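Vascular endothelial growth factor homolog (Orf virus, PDB 2GNN) acts as a secreted, disulfide-linked homodimeric growth factor of the PDGF/VEGF family that binds VEGF receptors and induces endothelial proliferation. Local coordinates at the interface of chains A and B. Numbering follows the deposited sequence. Chains: chain A/B, Vascular endothelial growth factor homolog.

Contact 1: the interface of chains A and B. Residues chain A 13, 16-17, 20; chain B 44-45, 48, 76.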
loop_
_atom_site.group_PDB
_atom_site.type_symbol
_atom_site.label_atom_id
_atom_site.label_comp_id
_atom_site.label_asym_id
_atom_site.label_seq_id
_atom_site.Cartn_x
_atom_site.Cartn_y
_atom_site.Cartn_z
ATOM N N TRP A 13 12.564 -9.035 -13.265
ATOM C CA TRP A 13 12.029 -10.167 -12.515
ATOM C C TRP A 13 12.280 -10.115 -11.005
ATOM O O TRP A 13 11.345 -10.252 -10.213
ATOM C CB TRP A 13 12.601 -11.454 -13.102
ATOM C CG TRP A 13 11.998 -12.739 -12.590
ATOM C CD1 TRP A 13 12.655 -13.920 -12.389
ATOM C CD2 TRP A 13 10.622 -12.984 -12.249
ATOM N NE1 TRP A 13 11.781 -14.882 -11.943
ATOM C CE2 TRP A 13 10.529 -14.337 -11.845
ATOM C CE3 TRP A 13 9.464 -12.196 -12.246
ATOM C CZ2 TRP A 13 9.332 -14.915 -11.444
ATOM C CZ3 TRP A 13 8.280 -12.765 -11.828
ATOM C CH2 TRP A 13 8.220 -14.114 -11.435
ATOM N N VAL A 16 10.559 -7.305 -9.253
ATOM C CA VAL A 16 9.145 -7.646 -9.187
ATOM C C VAL A 16 8.863 -8.612 -8.050
ATOM O O VAL A 16 7.955 -8.370 -7.250
ATOM C CB VAL A 16 8.606 -8.178 -10.532
ATOM C CG1 VAL A 16 7.213 -8.750 -10.365
ATOM C CG2 VAL A 16 8.577 -7.067 -11.556
ATOM N N LEU A 17 9.643 -9.691 -7.957
ATOM C CA LEU A 17 9.507 -10.629 -6.833
ATOM C C LEU A 17 9.723 -9.940 -5.498
ATOM O O LEU A 17 8.913 -10.087 -4.605
ATOM C CB LEU A 17 10.461 -11.812 -6.972
ATOM C CG LEU A 17 10.101 -12.861 -8.024
ATOM C CD1 LEU A 17 11.251 -13.823 -8.122
ATOM C CD2 LEU A 17 8.801 -13.589 -7.660
ATOM N N SER A 20 6.756 -8.041 -4.302
ATOM C CA SER A 20 5.571 -8.831 -4.008
ATOM C C SER A 20 5.600 -9.446 -2.607
ATOM O O SER A 20 4.596 -9.976 -2.153
ATOM C CB SER A 20 5.454 -9.962 -5.018
ATOM O OG SER A 20 6.325 -11.036 -4.654
ATOM N N ASN B 44 2.337 -14.536 -11.764
ATOM C CA ASN B 44 3.262 -14.824 -10.706
ATOM C C ASN B 44 4.392 -13.810 -10.728
ATOM O O ASN B 44 5.100 -13.702 -11.725
ATOM C CB ASN B 44 3.732 -16.280 -10.810
ATOM C CG ASN B 44 2.802 -17.234 -10.070
ATOM O OD1 ASN B 44 2.750 -17.220 -8.841
ATOM N ND2 ASN B 44 2.057 -18.049 -10.808
ATOM N N PRO B 45 4.527 -13.018 -9.650
ATOM C CA PRO B 45 3.656 -13.030 -8.469
ATOM C C PRO B 45 2.264 -12.526 -8.837
ATOM O O PRO B 45 2.127 -11.804 -9.827
ATOM C CB PRO B 45 4.337 -12.049 -7.519
ATOM C CG PRO B 45 5.198 -11.193 -8.382
ATOM C CD PRO B 45 5.605 -12.019 -9.542
ATOM N N VAL B 48 1.489 -6.917 -7.375
ATOM C CA VAL B 48 2.620 -5.998 -7.539
ATOM C C VAL B 48 2.455 -4.767 -6.669
ATOM O O VAL B 48 1.335 -4.392 -6.300
ATOM C CB VAL B 48 2.802 -5.528 -9.000
ATOM C CG1 VAL B 48 3.401 -6.646 -9.857
ATOM C CG2 VAL B 48 1.464 -4.971 -9.588
ATOM N N LEU B 76 6.845 -10.171 -15.472
ATOM C CA LEU B 76 6.104 -11.082 -14.603
ATOM C C LEU B 76 6.158 -12.449 -15.242
ATOM O O LEU B 76 6.453 -12.562 -16.417
ATOM C CB LEU B 76 4.623 -10.717 -14.586
ATOM C CG LEU B 76 4.074 -9.500 -13.873
ATOM C CD1 LEU B 76 2.679 -9.391 -14.329
ATOM C CD2 LEU B 76 4.081 -9.710 -12.390
#
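The pyrrolidine ring of B:Pro45, which follows a cis peptide bond from B:Asn44, packs against one side of the N-terminal helix A:13-20. Its three ring methylenes are shared out along that helix. CD meets the six-membered ring of A:Trp13, 3.6 Å from CZ3, the two side chains running past each other in opposite directions. A:Val16 stands at about a right angle to the proline and sets its CG1 3.7 Å from B:Pro45 CD; with CG1 anti to the backbone N (chi1 170°), the same methyl also comes near B:Leu76 CD2, at 3.9 Å. A:Leu17 crosses the proline obliquely and touches it more loosely through CD2. Its other methyl, CD1, lies over one face of the A:Trp13 ring, offset toward the rim, and probably helps to fix the indole from within chain A. The carbonyl carbon of B:Asn44 sits at the indole edge, in plane, and its O is 3.2 Å from CH2 of A:Trp13. The last turn of the helix closes the patch with A:Ser20, whose CB packs tightly on CB of B:Pro45 at 3.4 Å. Its hydroxyl turns back along the helix, where OG donates to A:Leu17 O at 2.8 Å, in the carbonyl plane and on a lone pair.

Contact 2: the interface of chains A and B. Residues chain A 9-11, 13, 16; chain B 73-75.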
loop_
_atom_site.group_PDB
_atom_site.type_symbol
_atom_site.label_atom_id
_atom_site.label_comp_id
_atom_site.label_asym_id
_atom_site.label_seq_id
_atom_site.Cartn_x
_atom_site.Cartn_y
_atom_site.Cartn_z
ATOM N N ASN A 9 12.864 2.934 -17.298
ATOM C CA ASN A 9 11.808 2.604 -16.329
ATOM C C ASN A 9 11.259 1.179 -16.426
ATOM O O ASN A 9 10.046 0.972 -16.411
ATOM C CB ASN A 9 10.662 3.615 -16.436
ATOM C CG ASN A 9 10.609 4.558 -15.257
ATOM O OD1 ASN A 9 10.751 4.135 -14.103
ATOM N ND2 ASN A 9 10.394 5.842 -15.533
ATOM N N THR A 10 12.157 0.203 -16.524
ATOM C CA THR A 10 11.765 -1.197 -16.623
ATOM C C THR A 10 12.164 -1.943 -15.361
ATOM O O THR A 10 13.350 -2.036 -15.045
ATOM C CB THR A 10 12.404 -1.892 -17.844
ATOM O OG1 THR A 10 12.125 -1.133 -19.023
ATOM C CG2 THR A 10 11.859 -3.315 -18.017
ATOM N N LYS A 11 11.161 -2.460 -14.648
ATOM C CA LYS A 11 11.352 -3.309 -13.473
ATOM C C LYS A 11 11.564 -4.759 -13.916
ATOM O O LYS A 11 10.752 -5.323 -14.653
ATOM C CB LYS A 11 10.136 -3.218 -12.547
ATOM C CG LYS A 11 10.141 -2.075 -11.537
ATOM C CD LYS A 11 9.897 -0.721 -12.170
ATOM C CE LYS A 11 10.253 0.412 -11.212
ATOM N NZ LYS A 11 10.688 1.650 -11.939
ATOM N N TRP A 13 12.564 -9.035 -13.265
ATOM C CA TRP A 13 12.029 -10.167 -12.515
ATOM C C TRP A 13 12.280 -10.115 -11.005
ATOM O O TRP A 13 11.345 -10.252 -10.213
ATOM C CB TRP A 13 12.601 -11.454 -13.102
ATOM C CG TRP A 13 11.998 -12.739 -12.590
ATOM C CD1 TRP A 13 12.655 -13.920 -12.389
ATOM C CD2 TRP A 13 10.622 -12.984 -12.249
ATOM N NE1 TRP A 13 11.781 -14.882 -11.943
ATOM C CE2 TRP A 13 10.529 -14.337 -11.845
ATOM C CE3 TRP A 13 9.464 -12.196 -12.246
ATOM C CZ2 TRP A 13 9.332 -14.915 -11.444
ATOM C CZ3 TRP A 13 8.280 -12.765 -11.828
ATOM C CH2 TRP A 13 8.220 -14.114 -11.435
ATOM N N VAL A 16 10.559 -7.305 -9.253
ATOM C CA VAL A 16 9.145 -7.646 -9.187
ATOM C C VAL A 16 8.863 -8.612 -8.050
ATOM O O VAL A 16 7.955 -8.370 -7.250
ATOM C CB VAL A 16 8.606 -8.178 -10.532
ATOM C CG1 VAL A 16 7.213 -8.750 -10.365
ATOM C CG2 VAL A 16 8.577 -7.067 -11.556
ATOM N N THR B 73 7.066 -0.624 -17.261
ATOM C CA THR B 73 7.020 -2.014 -17.723
ATOM C C THR B 73 7.613 -2.928 -16.645
ATOM O O THR B 73 8.718 -2.686 -16.168
ATOM C CB THR B 73 7.809 -2.179 -19.054
ATOM O OG1 THR B 73 7.323 -1.245 -20.025
ATOM C CG2 THR B 73 7.681 -3.578 -19.617
ATOM N N MET B 74 6.878 -3.971 -16.266
ATOM C CA MET B 74 7.391 -4.985 -15.346
ATOM C C MET B 74 7.391 -6.373 -15.962
ATOM O O MET B 74 6.411 -6.776 -16.591
ATOM C CB MET B 74 6.563 -5.005 -14.065
ATOM C CG MET B 74 6.641 -3.725 -13.259
ATOM S SD MET B 74 5.626 -3.840 -11.788
ATOM C CE MET B 74 5.598 -2.118 -11.329
ATOM N N GLU B 75 8.476 -7.117 -15.774
ATOM C CA GLU B 75 8.482 -8.521 -16.175
ATOM C C GLU B 75 7.895 -9.444 -15.100
ATOM O O GLU B 75 8.370 -9.469 -13.969
ATOM C CB GLU B 75 9.868 -8.983 -16.625
ATOM C CG GLU B 75 9.768 -10.219 -17.509
ATOM C CD GLU B 75 11.003 -10.497 -18.335
ATOM O OE1 GLU B 75 12.132 -10.418 -17.789
ATOM O OE2 GLU B 75 10.829 -10.823 -19.535
#
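B:Met74 forms the apolar centre, its side chain flanked by A:Lys11 and A:Val16 of the N-terminal segment of chain A. The CG methylene of B:Met74 lies 3.6 Å from CB of A:Lys11, and its CB lies 3.8 Å from CG2 of A:Val16, whose side chain meets it at a slant. In B:Met74, CG sits beside the backbone N (chi1 -64°), which turns it toward the lysine CB. The lysine takes part through its aliphatic base, CB. Farther out, the carbonyl oxygen of B:Glu75 lies against carbon atoms of chain A, 3.4 Å from CG2 of A:Val16 and likewise close to CE3 of A:Trp13. The polar rim is backbone: strand A:10-11 runs parallel to strand B:68-79, A:Thr10 pairing with B:Thr73 and A:Lys11 with B:Met74. This short parallel bridge extends the sheet of one subunit with the N-terminal segment of the other. A:Lys11 N donates to B:Thr73 O at 2.9 Å, and B:Glu75 N donates to A:Lys11 O at 3.1 Å, so both polar backbone atoms of the lysine are used across the interface. At the outer end, B:Thr73 N reaches A:Asn9 O in a weak hydrogen bond of 3.5 Å.

Contact 3: the interface of chains A and B. Residues chain A 28, 48-49; chain B 19-20, 25, 55.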
loop_
_atom_site.group_PDB
_atom_site.type_symbol
_atom_site.label_atom_id
_atom_site.label_comp_id
_atom_site.label_asym_id
_atom_site.label_seq_id
_atom_site.Cartn_x
_atom_site.Cartn_y
_atom_site.Cartn_z
ATOM N N VAL A 28 -2.019 3.835 4.798
ATOM C CA VAL A 28 -2.697 4.979 5.375
ATOM C C VAL A 28 -3.945 4.517 6.110
ATOM O O VAL A 28 -4.793 3.833 5.538
ATOM C CB VAL A 28 -3.075 6.031 4.307
ATOM C CG1 VAL A 28 -3.821 7.155 4.945
ATOM C CG2 VAL A 28 -1.843 6.548 3.628
ATOM N N VAL A 48 -2.949 8.414 9.565
ATOM C CA VAL A 48 -1.528 8.177 9.799
ATOM C C VAL A 48 -1.030 7.041 8.931
ATOM O O VAL A 48 -1.818 6.201 8.498
ATOM C CB VAL A 48 -1.237 7.832 11.292
ATOM C CG1 VAL A 48 -1.599 8.997 12.189
ATOM C CG2 VAL A 48 -1.979 6.570 11.731
ATOM N N THR A 49 0.272 7.011 8.668
ATOM C CA THR A 49 0.897 5.829 8.063
ATOM C C THR A 49 1.370 4.861 9.159
ATOM O O THR A 49 2.124 5.252 10.058
ATOM C CB THR A 49 2.057 6.211 7.112
ATOM O OG1 THR A 49 1.520 6.809 5.933
ATOM C CG2 THR A 49 2.838 5.004 6.692
ATOM N N GLY B 19 3.736 12.088 7.050
ATOM C CA GLY B 19 3.396 10.703 6.762
ATOM C C GLY B 19 1.962 10.505 6.320
ATOM O O GLY B 19 1.614 9.447 5.777
ATOM N N SER B 20 1.118 11.502 6.562
ATOM C CA SER B 20 -0.294 11.435 6.158
ATOM C C SER B 20 -0.657 12.280 4.919
ATOM O O SER B 20 -1.816 12.273 4.477
ATOM C CB SER B 20 -1.190 11.858 7.311
ATOM O OG SER B 20 -1.236 13.263 7.398
ATOM N N ARG B 25 2.279 6.806 -2.951
ATOM C CA ARG B 25 2.639 5.847 -1.933
ATOM C C ARG B 25 2.543 4.464 -2.548
ATOM O O ARG B 25 1.672 4.248 -3.394
ATOM C CB ARG B 25 1.661 5.941 -0.774
ATOM C CG ARG B 25 1.780 7.221 -0.015
ATOM C CD ARG B 25 0.561 7.447 0.807
ATOM N NE ARG B 25 0.689 8.719 1.487
ATOM C CZ ARG B 25 1.179 8.865 2.709
ATOM N NH1 ARG B 25 1.566 7.804 3.406
ATOM N NH2 ARG B 25 1.270 10.071 3.239
ATOM N N GLY B 55 -3.079 9.107 0.956
ATOM C CA GLY B 55 -2.960 10.097 2.000
ATOM C C GLY B 55 -4.316 10.632 2.377
ATOM O O GLY B 55 -5.346 10.081 1.985
#
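A:Thr49 and B:Arg25 meet at the carbonyl oxygen of B:Gly19, near the end of helix B:13-20, in a compact set of hydrogen bonds. Across the interface the threonine hydroxyl both gives and receives. A:Thr49 OG1 donates to B:Gly19 O at 2.6 Å, tilted 26° from the carbonyl plane, and accepts from B:Arg25 NH1 at 2.7 Å, a clearly bent bond. The hydroxyl is aimed at this pair because OG1 lies beside its own backbone N, anti to the carbonyl carbon (chi1 -71°).

Within chain B the guanidinium grips the same glycine oxygen end-on with both terminal nitrogens. NH1 lies 2.9 Å from B:Gly19 O, with the oxygen in the guanidinium plane, and NH2 lies 2.6 Å from it but approaches from above the carbonyl plane. Three donors thus converge on one oxygen, which the arginine's positive charge would probably polarise further.

Apolar packing supports the polar group. The B:Arg25 chain, extended from CG to NE, crosses A:Val28 at about a right angle; CG2 of the valine rests 3.8 Å from CD of the arginine. The same methyl faces CA of B:Gly55 at a looser 4.1 Å.

The site joins strands A:23-30 and A:47-54 to the helix end and strand B:23-30 of the partner, and so helps to hold together the disulfide-linked homodimer.

Contact 1 and contact 2 are neighbours, the centres of their C-alpha atoms about 9 Å apart, and share A:Trp13 and A:Val16 of helix 13-20 as well as strand 68-79 of chain B. The C-alpha centre of contact 3 is about 24 Å from that of contact 1 and about 26 Å from that of contact 2. There the exchange is reversed: the end of chain B's helix meets strand 47-54 of chain A, the strand that in chain B lends a residue to contact 1. Two-fold symmetry repeats each contact with the chains swapped, so each subunit's N-terminal segment and helix pack against the partner.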